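Local coordinates for chitin elicitor-binding protein (Oryza sativa subsp. japonica, PDB 5JCD) that binds chitin oligosaccharides from fungal cell walls through its LysM ectodomain and passes on the signal that starts rice defence responses, at residues Thr11-Ser15 and Pro133-Asp137. Residues are numbered along the deposited sequence; the frame is centred on the assembly and turned at random.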
ATOM      1  N   THR A  11       4.282 -12.499  12.499  1.00 42.75           N
ATOM      2  CA  THR A  11       4.495 -13.083  11.172  1.00 41.83           C
ATOM      3  C   THR A  11       4.952 -12.002  10.204  1.00 44.30           C
ATOM      4  O   THR A  11       4.397 -10.909  10.147  1.00 40.30           O
ATOM      5  CB  THR A  11       3.211 -13.733  10.607  1.00 37.51           C
ATOM      6  OG1 THR A  11       2.836 -14.842  11.430  1.00 37.01           O
ATOM      7  CG2 THR A  11       3.417 -14.214   9.154  1.00 28.87           C
ATOM      8  N   THR A  12       5.966 -12.336   9.431  1.00 42.31           N
ATOM      9  CA  THR A  12       6.476 -11.441   8.437  1.00 42.31           C
ATOM     10  C   THR A  12       6.363 -12.089   7.058  1.00 41.24           C
ATOM     11  O   THR A  12       6.680 -13.274   6.913  1.00 41.38           O
ATOM     12  CB  THR A  12       7.943 -11.060   8.827  1.00 48.06           C
ATOM     13  OG1 THR A  12       7.960  -9.727   9.362  1.00 48.78           O
ATOM     14  CG2 THR A  12       8.908 -11.196   7.664  1.00 46.42           C
ATOM     15  N   CYS A  13       5.927 -11.302   6.064  1.00 29.83           N
ATOM     16  CA  CYS A  13       5.861 -11.727   4.657  1.00 32.48           C
ATOM     17  C   CYS A  13       6.098 -10.529   3.721  1.00 37.35           C
ATOM     18  O   CYS A  13       6.274  -9.403   4.174  1.00 38.82           O
ATOM     19  CB  CYS A  13       4.510 -12.404   4.321  1.00 28.79           C
ATOM     20  SG  CYS A  13       2.988 -11.344   4.487  1.00 32.77           S
ATOM     21  N   LYS A  14       6.136 -10.794   2.420  1.00 33.35           N
ATOM     22  CA  LYS A  14       6.255  -9.750   1.414  1.00 34.98           C
ATOM     23  C   LYS A  14       4.877  -9.277   0.864  1.00 35.38           C
ATOM     24  O   LYS A  14       4.065 -10.091   0.438  1.00 27.04           O
ATOM     25  CB  LYS A  14       7.167 -10.243   0.275  1.00 32.87           C
ATOM     26  CG  LYS A  14       7.748  -9.108  -0.564  1.00 54.32           C
ATOM     27  CD  LYS A  14       8.857  -9.584  -1.510  1.00 67.32           C
ATOM     28  CE  LYS A  14       8.359  -9.937  -2.909  1.00 68.15           C
ATOM     29  NZ  LYS A  14       8.021 -11.384  -3.100  1.00 66.25           N
ATOM     30  N   SER A  15       4.630  -7.964   0.867  1.00 34.35           N
ATOM     31  CA  SER A  15       3.401  -7.381   0.311  1.00 23.43           C
ATOM     32  C   SER A  15       3.761  -6.232  -0.610  1.00 32.28           C
ATOM     33  O   SER A  15       4.945  -5.949  -0.828  1.00 33.54           O
ATOM     34  CB  SER A  15       2.509  -6.823   1.416  1.00 34.05           C
ATOM     35  OG  SER A  15       1.994  -7.822   2.261  1.00 37.49           O
ATOM     36  N   PRO A 133      -1.272  -0.738   4.383  1.00 32.49           N
ATOM     37  CA  PRO A 133      -2.077  -1.930   4.645  1.00 28.69           C
ATOM     38  C   PRO A 133      -1.556  -3.186   3.927  1.00 37.88           C
ATOM     39  O   PRO A 133      -1.155  -3.158   2.757  1.00 30.38           O
ATOM     40  CB  PRO A 133      -3.455  -1.529   4.119  1.00 25.25           C
ATOM     41  CG  PRO A 133      -3.150  -0.587   3.004  1.00 23.62           C
ATOM     42  CD  PRO A 133      -1.884   0.135   3.367  1.00 33.54           C
ATOM     43  N   CYS A 134      -1.580  -4.296   4.647  1.00 33.23           N
ATOM     44  CA  CYS A 134      -1.077  -5.544   4.117  1.00 28.89           C
ATOM     45  C   CYS A 134      -1.625  -6.692   4.930  1.00 33.06           C
ATOM     46  O   CYS A 134      -2.358  -6.492   5.891  1.00 29.48           O
ATOM     47  CB  CYS A 134       0.466  -5.574   4.141  1.00 23.36           C
ATOM     48  SG  CYS A 134       1.243  -5.395   5.785  1.00 32.09           S
ATOM     49  N   SER A 135      -1.264  -7.900   4.517  1.00 29.75           N
ATOM     50  CA  SER A 135      -1.630  -9.100   5.241  1.00 37.23           C
ATOM     51  C   SER A 135      -0.694 -10.206   4.827  1.00 37.56           C
ATOM     52  O   SER A 135      -0.052 -10.132   3.766  1.00 33.50           O
ATOM     53  CB  SER A 135      -3.065  -9.515   4.928  1.00 36.95           C
ATOM     54  OG  SER A 135      -3.422 -10.692   5.639  1.00 34.17           O
ATOM     55  N   CYS A 136      -0.637 -11.246   5.644  1.00 34.35           N
ATOM     56  CA  CYS A 136       0.084 -12.436   5.240  1.00 42.02           C
ATOM     57  C   CYS A 136      -0.882 -13.634   5.191  1.00 40.38           C
ATOM     58  O   CYS A 136      -0.435 -14.776   5.125  1.00 37.33           O
ATOM     59  CB  CYS A 136       1.254 -12.707   6.185  1.00 36.12           C
ATOM     60  SG  CYS A 136       2.433 -11.313   6.429  1.00 41.09           S
ATOM     61  N   ASP A 137      -2.194 -13.380   5.252  1.00 32.34           N
ATOM     62  CA  ASP A 137      -3.194 -14.458   5.203  1.00 29.56           C
ATOM     63  C   ASP A 137      -3.032 -15.171   3.886  1.00 36.58           C
ATOM     64  O   ASP A 137      -2.723 -14.542   2.880  1.00 37.08           O
ATOM     65  CB  ASP A 137      -4.636 -13.935   5.236  1.00 30.68           C
ATOM     66  CG  ASP A 137      -5.062 -13.413   6.598  1.00 40.13           C
ATOM     67  OD1 ASP A 137      -4.518 -13.868   7.627  1.00 45.43           O
ATOM     68  OD2 ASP A 137      -5.946 -12.528   6.628  1.00 43.99           O
TER
HETATM   69  O   HOH W   1       1.671 -10.406   1.116  1.00 31.50           O
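A bridging water ties Ser15 to Ser135: it lies 2.8 Å from Ser15 OG, donates to Ser135 O at 3.2 Å, and also donates a hydrogen bond to Lys14 O. Beside it runs the disulfide that staples strand 12-20 to the segment following strand 133-134; with Cys70-Cys134 it ties the paired strands 12-20 and 63-72 to this part of the LysM ectodomain. Cys13 SG and Cys136 SG are joined at 2.0 Å with a chi3 of -94°, close to the relaxed right angle of a disulfide. Cys13 swings its sulfur between its own backbone N and carbonyl carbon (chi1 63°), whereas Cys136 SG stands opposite its carbonyl carbon; the two half-cystines thus reach the bond by different rotamers. Thr11 lays its methyl CG2 against Cys136 CB at 4.0 Å, while its hydroxyl bonds to Ala8 O. At the other end, Ser15 OG sits 3.3 Å from Cys134 CB, and Cys134 carries its own sulfur to Cys70 on strand 63-72, the antiparallel neighbour of strand 12-20. Ser135 OG bonds to Thr4 O and also accepts a hydrogen bond from Asp137 N, closing an ST turn at 3.0 Å, nearly straight at 169°.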